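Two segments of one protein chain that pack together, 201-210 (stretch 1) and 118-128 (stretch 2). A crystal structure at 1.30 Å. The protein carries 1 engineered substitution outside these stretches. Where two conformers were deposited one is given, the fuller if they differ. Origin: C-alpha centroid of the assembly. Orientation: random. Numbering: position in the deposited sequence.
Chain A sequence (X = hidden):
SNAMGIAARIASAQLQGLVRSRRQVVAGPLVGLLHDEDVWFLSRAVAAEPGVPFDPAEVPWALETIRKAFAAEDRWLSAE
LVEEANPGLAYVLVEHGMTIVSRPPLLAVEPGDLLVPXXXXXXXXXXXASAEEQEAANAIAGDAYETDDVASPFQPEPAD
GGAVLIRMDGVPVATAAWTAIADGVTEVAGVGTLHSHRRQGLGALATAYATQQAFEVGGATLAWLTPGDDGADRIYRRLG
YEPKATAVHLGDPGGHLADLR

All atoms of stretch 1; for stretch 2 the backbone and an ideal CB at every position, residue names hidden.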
# COMPACT_ATOMS: atom_id res chain seq x y z
N GLY A 201 4.30 4.88 -21.27
CA GLY A 201 2.91 4.72 -20.81
C GLY A 201 2.55 3.35 -20.28
O GLY A 201 1.43 3.17 -19.88
N LEU A 202 3.49 2.40 -20.23
CA LEU A 202 3.16 1.02 -19.92
C LEU A 202 2.87 0.82 -18.43
O LEU A 202 2.04 -0.02 -18.10
CB LEU A 202 4.28 0.07 -20.39
CG LEU A 202 4.58 0.17 -21.89
CD1 LEU A 202 5.87 -0.58 -22.25
CD2 LEU A 202 3.39 -0.28 -22.72
N GLY A 203 3.52 1.59 -17.55
CA GLY A 203 3.19 1.55 -16.12
C GLY A 203 1.79 2.01 -15.82
O GLY A 203 1.10 1.46 -14.99
N ALA A 204 1.37 3.04 -16.54
CA ALA A 204 0.01 3.53 -16.44
C ALA A 204 -1.00 2.49 -16.94
O ALA A 204 -2.06 2.26 -16.33
CB ALA A 204 -0.15 4.87 -17.19
N LEU A 205 -0.67 1.81 -18.05
CA LEU A 205 -1.55 0.71 -18.53
C LEU A 205 -1.69 -0.37 -17.49
O LEU A 205 -2.78 -0.90 -17.24
CB LEU A 205 -1.07 0.10 -19.85
CG LEU A 205 -1.08 1.01 -21.07
CD1 LEU A 205 -0.63 0.15 -22.25
CD2 LEU A 205 -2.42 1.66 -21.34
N ALA A 206 -0.57 -0.73 -16.88
CA ALA A 206 -0.57 -1.78 -15.87
C ALA A 206 -1.45 -1.40 -14.69
O ALA A 206 -2.26 -2.17 -14.18
CB ALA A 206 0.86 -2.11 -15.43
N THR A 207 -1.25 -0.16 -14.24
CA THR A 207 -2.04 0.37 -13.11
C THR A 207 -3.52 0.34 -13.43
O THR A 207 -4.34 -0.12 -12.64
CB THR A 207 -1.61 1.81 -12.78
OG1 THR A 207 -0.22 1.84 -12.46
CG2 THR A 207 -2.38 2.35 -11.59
N ALA A 208 -3.88 0.80 -14.62
CA ALA A 208 -5.28 0.87 -15.04
C ALA A 208 -5.90 -0.51 -15.13
O ALA A 208 -7.00 -0.75 -14.67
CB ALA A 208 -5.39 1.64 -16.36
N TYR A 209 -5.16 -1.45 -15.73
CA TYR A 209 -5.68 -2.79 -15.93
C TYR A 209 -5.78 -3.56 -14.62
O TYR A 209 -6.76 -4.26 -14.40
CB TYR A 209 -4.82 -3.56 -16.97
CG TYR A 209 -5.41 -4.87 -17.40
CD1 TYR A 209 -6.57 -4.92 -18.17
CD2 TYR A 209 -4.79 -6.07 -17.05
CE1 TYR A 209 -7.10 -6.14 -18.52
CE2 TYR A 209 -5.34 -7.28 -17.41
CZ TYR A 209 -6.51 -7.30 -18.14
OH TYR A 209 -7.06 -8.52 -18.53
N ALA A 210 -4.82 -3.37 -13.72
CA ALA A 210 -4.89 -3.98 -12.39
C ALA A 210 -6.11 -3.43 -11.61
O ALA A 210 -6.86 -4.18 -10.99
CB ALA A 210 -3.63 -3.75 -11.57
N UNK A 118 -6.05 3.59 -24.29
CA UNK A 118 -5.84 2.73 -25.45
C UNK A 118 -4.45 2.12 -25.38
O UNK A 118 -3.48 2.78 -25.00
CB UNK A 118 -6.02 3.51 -26.75
N UNK A 119 -4.36 0.85 -25.78
CA UNK A 119 -3.08 0.15 -25.79
C UNK A 119 -2.38 0.39 -27.14
O UNK A 119 -3.02 0.24 -28.19
CB UNK A 119 -3.28 -1.35 -25.54
N UNK A 120 -1.07 0.74 -27.13
CA UNK A 120 -0.34 0.88 -28.38
C UNK A 120 -0.21 -0.44 -29.13
O UNK A 120 -0.44 -1.51 -28.58
CB UNK A 120 1.05 1.46 -28.11
N UNK A 121 0.21 -0.36 -30.39
CA UNK A 121 0.43 -1.55 -31.20
C UNK A 121 1.45 -2.48 -30.51
O UNK A 121 2.45 -2.03 -29.97
CB UNK A 121 0.91 -1.16 -32.60
N UNK A 122 1.14 -3.77 -30.52
CA UNK A 122 2.03 -4.78 -29.93
C UNK A 122 1.84 -5.02 -28.45
O UNK A 122 2.45 -5.94 -27.91
CB UNK A 122 3.49 -4.37 -30.17
N UNK A 123 1.02 -4.19 -27.80
CA UNK A 123 0.91 -4.22 -26.35
C UNK A 123 -0.39 -4.94 -25.96
O UNK A 123 -1.46 -4.64 -26.48
CB UNK A 123 0.95 -2.80 -25.77
N UNK A 124 -0.27 -5.90 -25.04
CA UNK A 124 -1.41 -6.67 -24.58
C UNK A 124 -1.34 -6.75 -23.05
O UNK A 124 -0.33 -6.39 -22.44
CB UNK A 124 -1.43 -8.06 -25.21
N UNK A 125 -2.38 -7.27 -22.44
CA UNK A 125 -2.43 -7.45 -20.99
C UNK A 125 -2.98 -8.80 -20.64
O UNK A 125 -3.84 -9.32 -21.35
CB UNK A 125 -3.27 -6.36 -20.33
N UNK A 126 -2.52 -9.34 -19.52
CA UNK A 126 -3.05 -10.57 -19.00
C UNK A 126 -2.94 -10.57 -17.48
O UNK A 126 -1.91 -10.23 -16.92
CB UNK A 126 -2.32 -11.77 -19.61
N UNK A 127 -3.97 -11.05 -16.79
CA UNK A 127 -3.92 -11.27 -15.37
C UNK A 127 -2.90 -12.38 -15.07
O UNK A 127 -2.80 -13.37 -15.80
CB UNK A 127 -5.31 -11.63 -14.83
N UNK A 128 -2.14 -12.23 -14.00
CA UNK A 128 -1.21 -13.26 -13.54
C UNK A 128 -1.99 -14.50 -13.12
O UNK A 128 -2.94 -14.41 -12.35
CB UNK A 128 -0.35 -12.75 -12.38

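Stretch 1 offers stretch 2 one side of a helix, 202-210. Leu 202, Leu 205 and Tyr 209 line that side. They present methyl groups and an aromatic ring, with no charged group. No hydrogen bond joins the two stretches.

Position 118 has its CA-to-CB bond pointing away from the helix. Many side chains would fit, polar or charged ones included. The residue is Glu 118, in an extended t, t rotamer. Its contact with the helix is made by the backbone: Glu 118 O is 4.0 Å from Leu 205 CD2.

At position 119 the bond points sideways. The ideal CB of 119 is 4.5 Å from Leu 205 CD1. A long apolar or aromatic residue could turn back onto the leucine. Leu, Met, Phe or Tyr would suit. The residue is Phe 119, with chi1 at -81° (m). Leu 205 CD1 sits over one face, 3.9 Å from the centroid of the Phe 119 ring and 6° off the normal, a CH-pi contact. The other methyl also packs against the ring, with Leu 205 CD2 3.9 Å from Phe 119 CE1.

Position 120 points toward the helix, but its ideal CB has no neighbour within 5.5 Å. Phi is -65° and psi 167°, and a turn starts here. Proline is compatible, as are many other residues. The residue is Pro 120. Its ring closes back to the backbone nitrogen, which puts Pro 120 CD 3.9 Å from Leu 205 CD1.

Position 121 is out of reach, so the contact sets no preference. It is Ala 121.

Position 122 has phi 86° and psi -8°. A CB here would jam against the carbonyl O of the residue before. Glycine is called for, and the residue is Gly 122. It is the third residue of the type II turn from Pro 120 to position 123, where a positive phi is expected.

Position 123 begins the strand and points toward the helix. The ideal CB of 123 is 4.7 Å from Leu 202 CD2 and 4.9 Å from Leu 205 CD1. A medium apolar side chain would suit: Val, Ile or Leu. The residue is Val 123, chi1 t. Val 123 CG1 lies 3.9 Å from both Leu 202 CD2 and Leu 205 CD1, bridging the two leucines. Val 123 N also donates to Pro 120 O at 3.1 Å, closing the turn.

Position 124 points away, so polar residues are acceptable. It is Thr 124, whose OG1 is hydrogen-bonded elsewhere in the structure.

Position 125 points toward the helix, and the ideal CB of 125 is already 3.6 Å from Tyr 209 CD2. A small residue fits well. It is Ala 125. Ala 125 CB lies over one face of the Tyr 209 ring, 3.7 Å from its centroid, as a CH-pi contact.

Position 126 points away and leaves the choice open. It is Ala 126; Ala 126 C lies 4.1 Å from Tyr 209 CE2, near the ring edge.

Position 127 points sideways, the ideal CB of 127 5.1 Å from Tyr 209 CE2. Small or medium side chains, apolar or polar, would suit. It is Val 127. Its closest approach is by backbone, Val 127 N 4.1 Å from Tyr 209 CE2 at the ring edge.

Position 128 is out of reach and is Val 128.

Stretch 2, residues 118-128: EFPAGVTAAVV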
# COMPACT_ATOMS: atom_id res chain seq x y z
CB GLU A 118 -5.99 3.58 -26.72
CG GLU A 118 -5.68 2.87 -28.03
CD GLU A 118 -5.96 3.68 -29.29
OE1 GLU A 118 -6.35 4.87 -29.19
OE2 GLU A 118 -5.80 3.08 -30.39
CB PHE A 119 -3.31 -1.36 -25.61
CG PHE A 119 -3.52 -1.79 -24.17
CD1 PHE A 119 -4.33 -1.10 -23.29
CD2 PHE A 119 -2.79 -2.85 -23.70
CE1 PHE A 119 -4.45 -1.55 -21.99
CE2 PHE A 119 -2.90 -3.27 -22.39
CZ PHE A 119 -3.73 -2.63 -21.55
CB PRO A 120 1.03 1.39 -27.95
CG PRO A 120 0.89 1.84 -26.56
CD PRO A 120 -0.25 1.11 -25.97
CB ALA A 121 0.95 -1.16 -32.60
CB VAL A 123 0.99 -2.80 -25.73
CG1 VAL A 123 0.93 -2.87 -24.21
CG2 VAL A 123 2.24 -2.06 -26.16
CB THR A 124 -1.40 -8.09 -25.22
OG1 THR A 124 -0.21 -8.80 -24.79
CG2 THR A 124 -1.45 -8.05 -26.76
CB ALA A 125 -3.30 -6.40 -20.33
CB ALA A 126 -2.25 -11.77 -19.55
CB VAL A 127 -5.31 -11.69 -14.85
CG1 VAL A 127 -5.65 -13.11 -15.29
CG2 VAL A 127 -5.40 -11.54 -13.34
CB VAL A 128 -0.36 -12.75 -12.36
CG1 VAL A 128 0.34 -13.86 -11.64
CG2 VAL A 128 0.62 -11.73 -12.86
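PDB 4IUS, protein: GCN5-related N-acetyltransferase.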